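Local coordinates for hypothetical protein ST0148 (Sulfolobus tokodaii, PDB 2PD2) that is of unknown function but belongs to the DsrE/DsrF-like family, some of whose members take part in sulfur metabolism in other organisms, at residues I32-L45 and I62-L76. Sequence-based numbering, arbitrary orientation.
Sequences IEVVLHQSAIKALL and ILIVGCENSIRSQNL
Glu33 and Leu63 stand side by side on one face of a parallel sheet and point the same way. Glu33 swings CG opposite the backbone N (chi1 175°), and its extended chain lies along Leu63, with Glu33 CG 3.7 Å from Leu63 CD2. The carboxylate then reaches Val65, where Glu33 OE2 lies 3.7 Å from Val65 CG2. Replacing Glu33 with an alanine would probably leave Leu63 CD2 and Val65 CG2 without their cover on this side. Glu94, from helix 91-100 over the same face, brings a second carboxylate close.

Val34, Ile64, Leu36 and Leu44 meet on the other face. Val34 and Ile64 also run alongside each other, whereas Leu36 slants across Ile64. Ile64 CG2 takes Leu44 CD2 at 3.8 Å. Gly66 makes room here: a CB would clash with Ile41 CD1 and Leu44 CD1. Ile41 CD1 instead rests 3.6 Å from Gly66 CA. Ile41 and Ile71 cross at about a right angle. The side chains of Ile41 and Gln74 slide past each other in opposite directions, with Ile41 CG2 3.6 Å from Gln74 CG. Further out, both methyls of Leu76 touch Leu45 CD2.

Five backbone hydrogen bonds join strands 32-36 and 63-67, from Leu63 N to Ile32 O through Cys67 N to Leu36 O. Past the strands, Gln38 N donates to Ser70 OG (2.7 Å, 140° at the hydrogen). Cys67 is the N-cap of helix 68-73, its SG accepting from Ser70 N at 3.3 Å. A water bridges Lys42 NZ and Gln74 OE1.

The strands belong to a beta-alpha-beta unit with helix 51-59. Backbone bonds hold them together, while Ser70 OG ties the helix start to Gln38. Buried beside apolar groups, the carboxylates of Glu33 and Glu94 may share a proton or have a raised pKa.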
loop_
_atom_site.group_PDB
_atom_site.type_symbol
_atom_site.label_atom_id
_atom_site.label_comp_id
_atom_site.label_asym_id
_atom_site.label_seq_id
_atom_site.Cartn_x
_atom_site.Cartn_y
_atom_site.Cartn_z
ATOM N N ILE A 32 2.254 14.542 -10.724
ATOM C CA ILE A 32 2.759 13.531 -9.810
ATOM C C ILE A 32 3.810 13.971 -8.803
ATOM O O ILE A 32 4.754 14.678 -9.145
ATOM C CB ILE A 32 3.356 12.351 -10.624
ATOM C CG1 ILE A 32 2.327 11.841 -11.638
ATOM C CG2 ILE A 32 3.791 11.221 -9.691
ATOM C CD1 ILE A 32 2.961 11.074 -12.794
ATOM N N GLU A 33 3.632 13.526 -7.559
ATOM C CA GLU A 33 4.579 13.785 -6.482
ATOM C C GLU A 33 4.933 12.423 -5.896
ATOM O O GLU A 33 4.055 11.666 -5.488
ATOM C CB GLU A 33 3.981 14.646 -5.365
ATOM C CG GLU A 33 4.957 14.802 -4.195
ATOM C CD GLU A 33 4.402 15.624 -3.041
ATOM O OE1 GLU A 33 3.617 16.559 -3.290
ATOM O OE2 GLU A 33 4.770 15.347 -1.882
ATOM N N VAL A 34 6.216 12.106 -5.865
ATOM C CA VAL A 34 6.644 10.828 -5.328
ATOM C C VAL A 34 7.340 11.043 -3.997
ATOM O O VAL A 34 8.333 11.768 -3.915
ATOM C CB VAL A 34 7.615 10.111 -6.278
ATOM C CG1 VAL A 34 7.937 8.725 -5.727
ATOM C CG2 VAL A 34 7.003 10.007 -7.672
ATOM N N VAL A 35 6.815 10.404 -2.961
ATOM C CA VAL A 35 7.374 10.510 -1.616
ATOM C C VAL A 35 8.089 9.219 -1.213
ATOM O O VAL A 35 7.461 8.161 -1.104
ATOM C CB VAL A 35 6.260 10.779 -0.579
ATOM C CG1 VAL A 35 6.853 10.794 0.838
ATOM C CG2 VAL A 35 5.561 12.094 -0.894
ATOM N N LEU A 36 9.398 9.304 -0.991
ATOM C CA LEU A 36 10.150 8.128 -0.571
ATOM C C LEU A 36 10.491 8.201 0.914
ATOM O O LEU A 36 11.022 9.211 1.388
ATOM C CB LEU A 36 11.430 7.974 -1.397
ATOM C CG LEU A 36 11.243 7.791 -2.913
ATOM C CD1 LEU A 36 11.060 9.154 -3.581
ATOM C CD2 LEU A 36 12.453 7.096 -3.499
ATOM N N HIS A 37 10.152 7.142 1.651
ATOM C CA HIS A 37 10.453 7.087 3.069
ATOM C C HIS A 37 10.908 5.699 3.497
ATOM O O HIS A 37 11.009 4.782 2.668
ATOM C CB HIS A 37 9.270 7.588 3.921
ATOM C CG HIS A 37 8.039 6.735 3.851
ATOM N ND1 HIS A 37 7.517 6.102 4.957
ATOM C CD2 HIS A 37 7.188 6.471 2.829
ATOM C CE1 HIS A 37 6.399 5.482 4.623
ATOM N NE2 HIS A 37 6.176 5.694 3.339
ATOM N N GLN A 38 11.188 5.546 4.786
ATOM C CA GLN A 38 11.721 4.291 5.305
ATOM C C GLN A 38 13.001 3.992 4.504
ATOM O O GLN A 38 13.711 4.914 4.119
ATOM C CB GLN A 38 10.718 3.144 5.172
ATOM C CG GLN A 38 9.462 3.305 6.026
ATOM C CD GLN A 38 8.669 2.010 6.157
ATOM O OE1 GLN A 38 8.917 1.040 5.437
ATOM N NE2 GLN A 38 7.708 1.992 7.079
ATOM N N SER A 39 13.288 2.727 4.226
ATOM C CA SER A 39 14.520 2.382 3.517
ATOM C C SER A 39 14.624 2.878 2.084
ATOM O O SER A 39 15.724 3.005 1.542
ATOM C CB SER A 39 14.743 0.865 3.538
ATOM O OG SER A 39 13.768 0.195 2.764
ATOM N N ALA A 40 13.489 3.172 1.462
ATOM C CA ALA A 40 13.508 3.629 0.079
ATOM C C ALA A 40 14.261 4.954 -0.091
ATOM O O ALA A 40 14.691 5.292 -1.193
ATOM C CB ALA A 40 12.068 3.748 -0.455
ATOM N N ILE A 41 14.436 5.699 0.996
ATOM C CA ILE A 41 15.142 6.979 0.917
ATOM C C ILE A 41 16.543 6.802 0.311
ATOM O O ILE A 41 17.084 7.717 -0.315
ATOM C CB ILE A 41 15.285 7.633 2.321
ATOM C CG1 ILE A 41 15.802 9.065 2.190
ATOM C CG2 ILE A 41 16.256 6.827 3.181
ATOM C CD1 ILE A 41 14.812 10.011 1.539
ATOM N N LYS A 42 17.123 5.621 0.488
ATOM C CA LYS A 42 18.460 5.365 -0.029
ATOM C C LYS A 42 18.542 5.502 -1.543
ATOM O O LYS A 42 19.621 5.719 -2.094
ATOM C CB LYS A 42 18.941 3.980 0.403
ATOM C CG LYS A 42 19.182 3.869 1.901
ATOM C CD LYS A 42 19.714 2.500 2.294
ATOM C CE LYS A 42 18.683 1.405 2.086
ATOM N NZ LYS A 42 19.252 0.065 2.433
ATOM N N ALA A 43 17.401 5.393 -2.216
ATOM C CA ALA A 43 17.388 5.514 -3.661
ATOM C C ALA A 43 17.684 6.940 -4.104
ATOM O O ALA A 43 17.983 7.171 -5.274
ATOM C CB ALA A 43 16.039 5.057 -4.226
ATOM N N LEU A 44 17.610 7.899 -3.182
ATOM C CA LEU A 44 17.878 9.293 -3.538
ATOM C C LEU A 44 19.338 9.701 -3.322
ATOM O O LEU A 44 19.681 10.877 -3.430
ATOM C CB LEU A 44 16.959 10.243 -2.749
ATOM C CG LEU A 44 15.455 10.005 -2.912
ATOM C CD1 LEU A 44 14.681 11.063 -2.147
ATOM C CD2 LEU A 44 15.085 10.037 -4.384
ATOM N N LEU A 45 20.191 8.736 -3.007
ATOM C CA LEU A 45 21.606 9.025 -2.805
ATOM C C LEU A 45 22.268 9.342 -4.146
ATOM O O LEU A 45 21.842 8.844 -5.188
ATOM C CB LEU A 45 22.297 7.833 -2.140
ATOM C CG LEU A 45 22.026 7.705 -0.639
ATOM C CD1 LEU A 45 22.483 6.356 -0.122
ATOM C CD2 LEU A 45 22.741 8.831 0.085
ATOM N N ILE A 62 8.208 15.730 -12.605
ATOM C CA ILE A 62 7.637 14.990 -11.492
ATOM C C ILE A 62 8.334 15.454 -10.209
ATOM O O ILE A 62 9.555 15.598 -10.178
ATOM C CB ILE A 62 7.822 13.471 -11.716
ATOM C CG1 ILE A 62 6.897 13.021 -12.856
ATOM C CG2 ILE A 62 7.517 12.696 -10.445
ATOM C CD1 ILE A 62 7.049 11.568 -13.259
ATOM N N LEU A 63 7.554 15.723 -9.164
ATOM C CA LEU A 63 8.112 16.180 -7.893
ATOM C C LEU A 63 8.628 14.998 -7.077
ATOM O O LEU A 63 7.851 14.108 -6.704
ATOM C CB LEU A 63 7.043 16.936 -7.086
ATOM C CG LEU A 63 7.444 17.474 -5.706
ATOM C CD1 LEU A 63 8.645 18.422 -5.848
ATOM C CD2 LEU A 63 6.254 18.206 -5.074
ATOM N N ILE A 64 9.930 14.986 -6.808
ATOM C CA ILE A 64 10.550 13.906 -6.036
ATOM C C ILE A 64 10.802 14.398 -4.618
ATOM O O ILE A 64 11.545 15.355 -4.411
ATOM C CB ILE A 64 11.891 13.449 -6.661
ATOM C CG1 ILE A 64 11.676 13.012 -8.115
ATOM C CG2 ILE A 64 12.474 12.302 -5.845
ATOM C CD1 ILE A 64 10.636 11.893 -8.294
ATOM N N VAL A 65 10.192 13.728 -3.643
ATOM C CA VAL A 65 10.300 14.130 -2.244
ATOM C C VAL A 65 10.876 13.062 -1.317
ATOM O O VAL A 65 10.468 11.901 -1.358
ATOM C CB VAL A 65 8.900 14.557 -1.716
ATOM C CG1 VAL A 65 8.939 14.794 -0.222
ATOM C CG2 VAL A 65 8.443 15.820 -2.433
ATOM N N GLY A 66 11.817 13.469 -0.470
ATOM C CA GLY A 66 12.421 12.542 0.474
ATOM C C GLY A 66 12.021 12.857 1.907
ATOM O O GLY A 66 11.891 14.026 2.280
ATOM N N CYS A 67 11.827 11.817 2.713
ATOM C CA CYS A 67 11.435 11.974 4.114
ATOM C C CYS A 67 12.623 12.279 5.029
ATOM O O CYS A 67 13.585 11.514 5.079
ATOM C CB CYS A 67 10.732 10.699 4.598
ATOM S SG CYS A 67 10.478 10.620 6.391
ATOM N N GLU A 68 12.546 13.393 5.755
ATOM C CA GLU A 68 13.611 13.802 6.678
ATOM C C GLU A 68 13.817 12.777 7.793
ATOM O O GLU A 68 14.951 12.464 8.150
ATOM C CB GLU A 68 13.282 15.171 7.285
ATOM C CG GLU A 68 14.204 15.634 8.412
ATOM C CD GLU A 68 15.592 16.002 7.935
ATOM O OE1 GLU A 68 15.705 16.791 6.974
ATOM O OE2 GLU A 68 16.576 15.511 8.530
ATOM N N ASN A 69 12.725 12.259 8.352
ATOM C CA ASN A 69 12.843 11.258 9.411
ATOM C C ASN A 69 13.626 10.058 8.906
ATOM O O ASN A 69 14.467 9.504 9.616
ATOM C CB ASN A 69 11.467 10.781 9.888
ATOM C CG ASN A 69 10.756 11.811 10.739
ATOM O OD1 ASN A 69 11.370 12.465 11.588
ATOM N ND2 ASN A 69 9.453 11.949 10.533
ATOM N N SER A 70 13.342 9.661 7.670
ATOM C CA SER A 70 14.006 8.515 7.059
ATOM C C SER A 70 15.467 8.825 6.734
ATOM O O SER A 70 16.341 7.974 6.905
ATOM C CB SER A 70 13.247 8.097 5.799
ATOM O OG SER A 70 11.919 7.727 6.131
ATOM N N ILE A 71 15.733 10.037 6.252
ATOM C CA ILE A 71 17.108 10.435 5.961
ATOM C C ILE A 71 17.915 10.309 7.253
ATOM O O ILE A 71 19.022 9.777 7.246
ATOM C CB ILE A 71 17.181 11.898 5.465
ATOM C CG1 ILE A 71 16.625 11.986 4.047
ATOM C CG2 ILE A 71 18.625 12.414 5.523
ATOM C CD1 ILE A 71 16.491 13.407 3.540
ATOM N N ARG A 72 17.346 10.784 8.360
ATOM C CA ARG A 72 18.022 10.732 9.659
ATOM C C ARG A 72 18.237 9.323 10.197
ATOM O O ARG A 72 19.319 9.002 10.686
ATOM C CB ARG A 72 17.248 11.549 10.698
ATOM C CG ARG A 72 17.229 13.048 10.430
ATOM C CD ARG A 72 16.432 13.789 11.500
ATOM N NE ARG A 72 16.415 15.235 11.285
ATOM C CZ ARG A 72 15.867 16.111 12.123
ATOM N NH1 ARG A 72 15.285 15.690 13.239
ATOM N NH2 ARG A 72 15.901 17.408 11.849
ATOM N N SER A 73 17.212 8.480 10.117
ATOM C CA SER A 73 17.332 7.111 10.611
ATOM C C SER A 73 18.282 6.254 9.764
ATOM O O SER A 73 18.809 5.253 10.243
ATOM C CB SER A 73 15.950 6.450 10.688
ATOM O OG SER A 73 15.345 6.368 9.410
ATOM N N GLN A 74 18.496 6.640 8.511
ATOM C CA GLN A 74 19.403 5.903 7.632
ATOM C C GLN A 74 20.798 6.527 7.681
ATOM O O GLN A 74 21.687 6.154 6.915
ATOM C CB GLN A 74 18.884 5.921 6.191
ATOM C CG GLN A 74 17.654 5.047 5.935
ATOM C CD GLN A 74 17.956 3.572 6.081
ATOM O OE1 GLN A 74 19.031 3.104 5.698
ATOM N NE2 GLN A 74 17.004 2.825 6.622
ATOM N N ASN A 75 20.974 7.483 8.588
ATOM C CA ASN A 75 22.241 8.189 8.757
ATOM C C ASN A 75 22.773 8.757 7.451
ATOM O O ASN A 75 23.930 8.532 7.098
ATOM C CB ASN A 75 23.295 7.269 9.378
ATOM C CG ASN A 75 22.936 6.847 10.783
ATOM O OD1 ASN A 75 22.420 7.645 11.564
ATOM N ND2 ASN A 75 23.213 5.592 11.119
ATOM N N LEU A 76 21.923 9.486 6.734
ATOM C CA LEU A 76 22.332 10.097 5.476
ATOM C C LEU A 76 22.455 11.598 5.664
ATOM O O LEU A 76 21.892 12.159 6.596
ATOM C CB LEU A 76 21.313 9.810 4.368
ATOM C CG LEU A 76 21.031 8.339 4.060
ATOM C CD1 LEU A 76 20.072 8.256 2.881
ATOM C CD2 LEU A 76 22.330 7.606 3.751
HETATM O O HOH W 1 19.853 0.539 5.409
#